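Local coordinates for secreted protein ASP-2 (Necator americanus, PDB 1U53), which is a secreted pathogenesis-related-1 protein of the CAP family and a vaccine antigen for human hookworm infection, whose molecular role is not firmly established, at residues Val31-Pro45 / Phe109-Leu121. Numbering follows the deposited sequence.
Sequences VALGQAKDGAGGNAP and FGELAEKGVGQNL
Asp38 turns its carboxylate onto the two peptide N-H groups that follow Gly116, one for each oxygen. OD1 takes Val117 N at 2.9 Å on its syn side, somewhat out of plane, while OD2 offers its syn lone pair to Gly118 N, also at 2.9 Å. A water is the second donor to OD2 and links it to Gly118 O. The extended first torsion (chi1 -175°), with CG beside the carbonyl carbon, carries the group across to this loop and also lets OD1 accept Ala40 N from above the carboxylate plane, closing an Asx turn. One residue on, the backbone locks in: Gly39 N gives a nearly straight bond (169°) to Leu112 O in the last turn of helix 111-115. Gly39 and Gly116 lie with their CA atoms 3.9 Å apart, the closest such pair between the two segments.

Leu112 CD1 sits over one face of the carboxylate, 3.5 Å from Asp38 CG, on the side away from Ala40 N. CD2 is 3.8 Å from Ala36 CB and also touches Ala44. Further along the contact, toward helix 14-32, Val31 CG2 meets the edge of the Phe109 ring, in its plane, at 3.7 Å from CE1; the rings of Phe109 and Tyr135 (helix 133-138) meet edge-to-face.

The solvent side is looser. Exposed Gln119, bent at chi2 (-53°), folds its amide alongside the Pro45 ring and makes a weak bond from NE2 to Asn43 O. A water joins NE2 to Gly41 O.

The contact thus ties the loop after helix 14-32 to the end of helix 111-115 and the loop that follows it. With three peptide N-H groups and a water donating to its oxygens, the buried Asp38 carboxylate is probably stabilised in its charged form.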
ATOM      1  N   VAL A  31       4.172   8.463   7.904  1.00 10.94           N
ATOM      2  CA  VAL A  31       5.317   7.681   8.347  1.00 12.30           C
ATOM      3  C   VAL A  31       6.601   8.492   8.116  1.00 12.12           C
ATOM      4  O   VAL A  31       7.434   8.613   9.014  1.00 12.23           O
ATOM      5  CB  VAL A  31       5.383   6.332   7.578  1.00 12.99           C
ATOM      6  CG1 VAL A  31       6.753   5.650   7.788  1.00 12.59           C
ATOM      7  CG2 VAL A  31       4.203   5.485   7.979  1.00 11.81           C
ATOM      8  N   ALA A  32       6.780   9.025   6.915  1.00 11.79           N
ATOM      9  CA  ALA A  32       8.012   9.733   6.556  1.00 12.53           C
ATOM     10  C   ALA A  32       8.295  10.923   7.471  1.00 11.95           C
ATOM     11  O   ALA A  32       9.461  11.202   7.816  1.00 14.90           O
ATOM     12  CB  ALA A  32       7.975  10.145   5.070  1.00 12.06           C
ATOM     13  N   LEU A  33       7.258  11.611   7.924  1.00 12.07           N
ATOM     14  CA  LEU A  33       7.433  12.793   8.758  1.00 13.40           C
ATOM     15  C   LEU A  33       7.615  12.463  10.232  1.00 16.07           C
ATOM     16  O   LEU A  33       7.763  13.376  11.091  1.00 16.03           O
ATOM     17  CB  LEU A  33       6.163  13.648   8.605  1.00 13.32           C
ATOM     18  CG  LEU A  33       5.931  14.289   7.239  1.00 12.66           C
ATOM     19  CD1 LEU A  33       4.563  14.983   7.166  1.00 14.44           C
ATOM     20  CD2 LEU A  33       7.021  15.310   6.949  1.00 14.23           C
ATOM     21  N   GLY A  34       7.564  11.168  10.561  1.00 13.89           N
ATOM     22  CA  GLY A  34       7.712  10.718  11.940  1.00 13.99           C
ATOM     23  C   GLY A  34       6.470  10.775  12.794  1.00 14.55           C
ATOM     24  O   GLY A  34       6.572  10.820  14.022  1.00 14.63           O
ATOM     25  N   GLN A  35       5.304  10.781  12.140  1.00 12.20           N
ATOM     26  CA  GLN A  35       4.043  11.069  12.823  1.00 12.75           C
ATOM     27  C   GLN A  35       3.205   9.811  13.063  1.00 14.17           C
ATOM     28  O   GLN A  35       2.125   9.893  13.627  1.00 14.43           O
ATOM     29  CB  GLN A  35       3.201  12.007  11.964  1.00 16.39           C
ATOM     30  CG  GLN A  35       3.854  13.359  11.726  1.00 19.11           C
ATOM     31  CD  GLN A  35       2.952  14.256  10.923  1.00 20.52           C
ATOM     32  OE1 GLN A  35       1.973  13.802  10.379  1.00 23.12           O
ATOM     33  NE2 GLN A  35       3.297  15.513  10.814  1.00 24.36           N
ATOM     34  N   ALA A  36       3.707   8.642  12.656  1.00 13.80           N
ATOM     35  CA  ALA A  36       2.918   7.399  12.766  1.00 12.54           C
ATOM     36  C   ALA A  36       3.243   6.562  13.975  1.00 14.17           C
ATOM     37  O   ALA A  36       4.390   6.092  14.109  1.00 12.59           O
ATOM     38  CB  ALA A  36       3.109   6.518  11.479  1.00 11.12           C
ATOM     39  N   LYS A  37       2.251   6.325  14.844  1.00 13.70           N
ATOM     40  CA  LYS A  37       2.483   5.517  16.046  1.00 14.73           C
ATOM     41  C   LYS A  37       2.863   4.093  15.702  1.00 15.01           C
ATOM     42  O   LYS A  37       2.261   3.468  14.817  1.00 14.66           O
ATOM     43  CB  LYS A  37       1.230   5.521  16.933  1.00 19.08           C
ATOM     44  CG  LYS A  37       1.508   4.926  18.310  1.00 21.83           C
ATOM     45  CD  LYS A  37       2.560   5.780  19.040  1.00 25.17           C
ATOM     46  CE  LYS A  37       2.907   5.252  20.449  1.00 23.96           C
ATOM     47  NZ  LYS A  37       3.660   3.972  20.481  1.00 27.03           N
ATOM     48  N   ASP A  38       3.858   3.550  16.414  1.00 13.94           N
ATOM     49  CA  ASP A  38       4.306   2.194  16.182  1.00 14.86           C
ATOM     50  C   ASP A  38       3.986   1.391  17.456  1.00 14.27           C
ATOM     51  O   ASP A  38       4.286   1.853  18.579  1.00 14.88           O
ATOM     52  CB  ASP A  38       5.825   2.276  15.947  1.00 14.63           C
ATOM     53  CG  ASP A  38       6.462   0.956  15.566  1.00 14.33           C
ATOM     54  OD1 ASP A  38       5.929  -0.112  15.911  1.00 14.63           O
ATOM     55  OD2 ASP A  38       7.540   1.008  14.936  1.00 14.26           O
ATOM     56  N   GLY A  39       3.313   0.245  17.305  1.00 13.32           N
ATOM     57  CA  GLY A  39       2.984  -0.598  18.477  1.00 15.07           C
ATOM     58  C   GLY A  39       4.207  -1.117  19.214  1.00 15.75           C
ATOM     59  O   GLY A  39       4.068  -1.537  20.381  1.00 19.05           O
ATOM     60  N   ALA A  40       5.387  -1.076  18.570  1.00 15.34           N
ATOM     61  CA  ALA A  40       6.658  -1.467  19.237  1.00 17.66           C
ATOM     62  C   ALA A  40       7.124  -0.411  20.223  1.00 16.89           C
ATOM     63  O   ALA A  40       8.054  -0.677  21.024  1.00 19.34           O
ATOM     64  CB  ALA A  40       7.754  -1.743  18.214  1.00 18.86           C
ATOM     65  N   GLY A  41       6.541   0.787  20.142  1.00 15.65           N
ATOM     66  CA  GLY A  41       6.941   1.928  20.975  1.00 17.68           C
ATOM     67  C   GLY A  41       7.314   3.156  20.165  1.00 16.80           C
ATOM     68  O   GLY A  41       7.902   3.047  19.074  1.00 18.07           O
ATOM     69  N   GLY A  42       7.003   4.332  20.688  1.00 15.70           N
ATOM     70  CA  GLY A  42       7.302   5.544  19.933  1.00 17.00           C
ATOM     71  C   GLY A  42       6.595   5.536  18.589  1.00 16.03           C
ATOM     72  O   GLY A  42       5.532   4.877  18.420  1.00 16.65           O
ATOM     73  N   ASN A  43       7.162   6.304  17.667  1.00 14.39           N
ATOM     74  CA  ASN A  43       6.645   6.340  16.312  1.00 14.48           C
ATOM     75  C   ASN A  43       7.554   5.619  15.334  1.00 14.07           C
ATOM     76  O   ASN A  43       8.743   5.390  15.608  1.00 15.48           O
ATOM     77  CB  ASN A  43       6.499   7.809  15.876  1.00 15.94           C
ATOM     78  CG  ASN A  43       5.361   8.524  16.598  1.00 16.74           C
ATOM     79  OD1 ASN A  43       4.681   7.934  17.448  1.00 18.47           O
ATOM     80  ND2 ASN A  43       5.172   9.826  16.290  1.00 16.63           N
ATOM     81  N   ALA A  44       7.048   5.330  14.146  1.00 12.73           N
ATOM     82  CA  ALA A  44       7.949   4.817  13.095  1.00 11.81           C
ATOM     83  C   ALA A  44       9.038   5.859  12.791  1.00 13.84           C
ATOM     84  O   ALA A  44       8.826   7.077  12.927  1.00 12.03           O
ATOM     85  CB  ALA A  44       7.127   4.460  11.835  1.00 12.47           C
ATOM     86  N   PRO A  45      10.239   5.394  12.434  1.00 13.23           N
ATOM     87  CA  PRO A  45      11.252   6.408  12.112  1.00 13.04           C
ATOM     88  C   PRO A  45      10.979   7.259  10.891  1.00 12.99           C
ATOM     89  O   PRO A  45      10.363   6.791   9.940  1.00 13.57           O
ATOM     90  CB  PRO A  45      12.528   5.593  11.834  1.00 14.61           C
ATOM     91  CG  PRO A  45      12.124   4.180  11.779  1.00 15.64           C
ATOM     92  CD  PRO A  45      10.758   4.018  12.395  1.00 12.82           C
ATOM     93  N   PHE A 109      -2.681  -0.659   6.912  1.00 10.32           N
ATOM     94  CA  PHE A 109      -1.789   0.263   7.606  1.00 10.52           C
ATOM     95  C   PHE A 109      -1.822   0.029   9.100  1.00 12.07           C
ATOM     96  O   PHE A 109      -0.823   0.254   9.777  1.00 12.94           O
ATOM     97  CB  PHE A 109      -2.184   1.687   7.277  1.00 10.82           C
ATOM     98  CG  PHE A 109      -1.204   2.690   7.813  1.00 10.50           C
ATOM     99  CD1 PHE A 109      -0.043   2.993   7.088  1.00 10.26           C
ATOM    100  CD2 PHE A 109      -1.432   3.303   9.034  1.00 11.36           C
ATOM    101  CE1 PHE A 109       0.864   3.919   7.582  1.00 13.22           C
ATOM    102  CE2 PHE A 109      -0.501   4.213   9.543  1.00 10.37           C
ATOM    103  CZ  PHE A 109       0.629   4.523   8.824  1.00 10.52           C
ATOM    104  N   GLY A 110      -2.950  -0.466   9.605  1.00 13.22           N
ATOM    105  CA  GLY A 110      -3.126  -0.629  11.054  1.00 14.14           C
ATOM    106  C   GLY A 110      -2.208  -1.648  11.703  1.00 14.13           C
ATOM    107  O   GLY A 110      -2.049  -1.622  12.919  1.00 15.77           O
ATOM    108  N   GLU A 111      -1.559  -2.488  10.886  1.00 11.76           N
ATOM    109  CA  GLU A 111      -0.537  -3.454  11.351  1.00 11.93           C
ATOM    110  C   GLU A 111       0.586  -2.754  12.133  1.00 13.30           C
ATOM    111  O   GLU A 111       1.120  -3.328  13.088  1.00 14.12           O
ATOM    112  CB  GLU A 111      -0.003  -4.247  10.148  1.00 12.43           C
ATOM    113  CG  GLU A 111      -1.112  -5.155   9.615  1.00 12.74           C
ATOM    114  CD  GLU A 111      -0.729  -5.972   8.416  1.00 16.12           C
ATOM    115  OE1 GLU A 111       0.317  -5.667   7.796  1.00 16.05           O
ATOM    116  OE2 GLU A 111      -1.505  -6.942   8.109  1.00 14.93           O
ATOM    117  N   LEU A 112       0.954  -1.526  11.731  1.00 11.68           N
ATOM    118  CA  LEU A 112       2.065  -0.840  12.416  1.00 10.96           C
ATOM    119  C   LEU A 112       1.666  -0.565  13.873  1.00 11.78           C
ATOM    120  O   LEU A 112       2.412  -0.919  14.784  1.00 12.90           O
ATOM    121  CB  LEU A 112       2.377   0.493  11.704  1.00 11.17           C
ATOM    122  CG  LEU A 112       3.376   1.425  12.430  1.00 12.88           C
ATOM    123  CD1 LEU A 112       4.766   0.769  12.566  1.00 12.03           C
ATOM    124  CD2 LEU A 112       3.417   2.780  11.669  1.00 11.60           C
ATOM    125  N   ALA A 113       0.502   0.025  14.083  1.00 13.97           N
ATOM    126  CA  ALA A 113       0.062   0.346  15.456  1.00 14.23           C
ATOM    127  C   ALA A 113      -0.315  -0.879  16.277  1.00 16.76           C
ATOM    128  O   ALA A 113      -0.058  -0.913  17.496  1.00 17.24           O
ATOM    129  CB  ALA A 113      -1.109   1.306  15.436  1.00 15.03           C
ATOM    130  N   GLU A 114      -0.957  -1.858  15.654  1.00 16.30           N
ATOM    131  CA  GLU A 114      -1.372  -3.051  16.418  1.00 17.65           C
ATOM    132  C   GLU A 114      -0.304  -4.076  16.721  1.00 18.42           C
ATOM    133  O   GLU A 114      -0.252  -4.592  17.871  1.00 20.63           O
ATOM    134  CB  GLU A 114      -2.529  -3.762  15.725  1.00 19.70           C
ATOM    135  CG  GLU A 114      -3.119  -4.876  16.626  1.00 22.70           C
ATOM    136  CD  GLU A 114      -4.112  -5.784  15.911  1.00 24.54           C
ATOM    137  OE1 GLU A 114      -4.499  -5.484  14.758  1.00 26.65           O
ATOM    138  OE2 GLU A 114      -4.512  -6.819  16.524  1.00 28.90           O
ATOM    139  N   LYS A 115       0.494  -4.436  15.716  1.00 14.27           N
ATOM    140  CA  LYS A 115       1.515  -5.478  15.840  1.00 14.58           C
ATOM    141  C   LYS A 115       2.897  -4.915  16.169  1.00 15.24           C
ATOM    142  O   LYS A 115       3.711  -5.624  16.788  1.00 19.28           O
ATOM    143  CB  LYS A 115       1.607  -6.333  14.579  1.00 14.83           C
ATOM    144  CG  LYS A 115       0.213  -6.932  14.184  1.00 17.66           C
ATOM    145  CD  LYS A 115      -0.471  -7.588  15.352  1.00 23.73           C
ATOM    146  CE  LYS A 115      -1.511  -8.625  14.883  1.00 26.81           C
ATOM    147  NZ  LYS A 115      -2.334  -9.127  16.040  1.00 30.22           N
ATOM    148  N   GLY A 116       3.214  -3.691  15.715  1.00 13.24           N
ATOM    149  CA  GLY A 116       4.533  -3.121  15.966  1.00 14.93           C
ATOM    150  C   GLY A 116       5.554  -3.524  14.911  1.00 15.35           C
ATOM    151  O   GLY A 116       5.544  -4.663  14.408  1.00 15.61           O
ATOM    152  N   VAL A 117       6.428  -2.590  14.542  1.00 13.30           N
ATOM    153  CA  VAL A 117       7.511  -2.912  13.638  1.00 13.07           C
ATOM    154  C   VAL A 117       8.849  -2.655  14.343  1.00 14.25           C
ATOM    155  O   VAL A 117       9.700  -3.557  14.436  1.00 16.60           O
ATOM    156  CB  VAL A 117       7.410  -2.023  12.390  1.00 13.91           C
ATOM    157  CG1 VAL A 117       8.679  -2.093  11.571  1.00 14.26           C
ATOM    158  CG2 VAL A 117       6.180  -2.474  11.570  1.00 13.23           C
ATOM    159  N   GLY A 118       9.010  -1.441  14.857  1.00 15.24           N
ATOM    160  CA  GLY A 118      10.279  -1.089  15.541  1.00 13.16           C
ATOM    161  C   GLY A 118      11.213  -0.255  14.715  1.00 14.20           C
ATOM    162  O   GLY A 118      10.890   0.136  13.571  1.00 13.39           O
ATOM    163  N   GLN A 119      12.394   0.040  15.273  1.00 14.32           N
ATOM    164  CA  GLN A 119      13.307   0.986  14.593  1.00 13.34           C
ATOM    165  C   GLN A 119      14.206   0.311  13.572  1.00 13.61           C
ATOM    166  O   GLN A 119      14.804   0.989  12.721  1.00 16.27           O
ATOM    167  CB  GLN A 119      14.185   1.699  15.620  1.00 13.70           C
ATOM    168  CG  GLN A 119      13.430   2.508  16.626  1.00 19.65           C
ATOM    169  CD  GLN A 119      12.484   3.475  15.980  1.00 24.04           C
ATOM    170  OE1 GLN A 119      12.907   4.503  15.422  1.00 25.28           O
ATOM    171  NE2 GLN A 119      11.182   3.155  16.028  1.00 27.27           N
ATOM    172  N   ASN A 120      14.309  -1.022  13.611  1.00 14.31           N
ATOM    173  CA  ASN A 120      15.071  -1.730  12.589  1.00 14.01           C
ATOM    174  C   ASN A 120      14.159  -2.135  11.446  1.00 14.89           C
ATOM    175  O   ASN A 120      13.302  -3.020  11.611  1.00 16.11           O
ATOM    176  CB  ASN A 120      15.710  -3.021  13.139  1.00 13.98           C
ATOM    177  CG  ASN A 120      16.625  -3.703  12.123  1.00 15.57           C
ATOM    178  OD1 ASN A 120      16.638  -3.367  10.936  1.00 17.87           O
ATOM    179  ND2 ASN A 120      17.455  -4.644  12.619  1.00 17.14           N
ATOM    180  N   LEU A 121      14.381  -1.527  10.289  1.00 14.37           N
ATOM    181  CA  LEU A 121      13.434  -1.685   9.175  1.00 14.94           C
ATOM    182  C   LEU A 121      13.812  -2.772   8.210  1.00 16.54           C
ATOM    183  O   LEU A 121      13.193  -2.914   7.138  1.00 15.50           O
ATOM    184  CB  LEU A 121      13.245  -0.348   8.453  1.00 14.53           C
ATOM    185  CG  LEU A 121      12.781   0.780   9.357  1.00 13.29           C
ATOM    186  CD1 LEU A 121      12.590   2.003   8.463  1.00 15.78           C
ATOM    187  CD2 LEU A 121      11.467   0.403  10.068  1.00 14.91           C
TER
HETATM  188  O   HOH W   1       8.720   1.349  12.459  1.00 14.26           O
HETATM  189  O   HOH W   2       9.806   1.513  17.742  1.00 26.68           O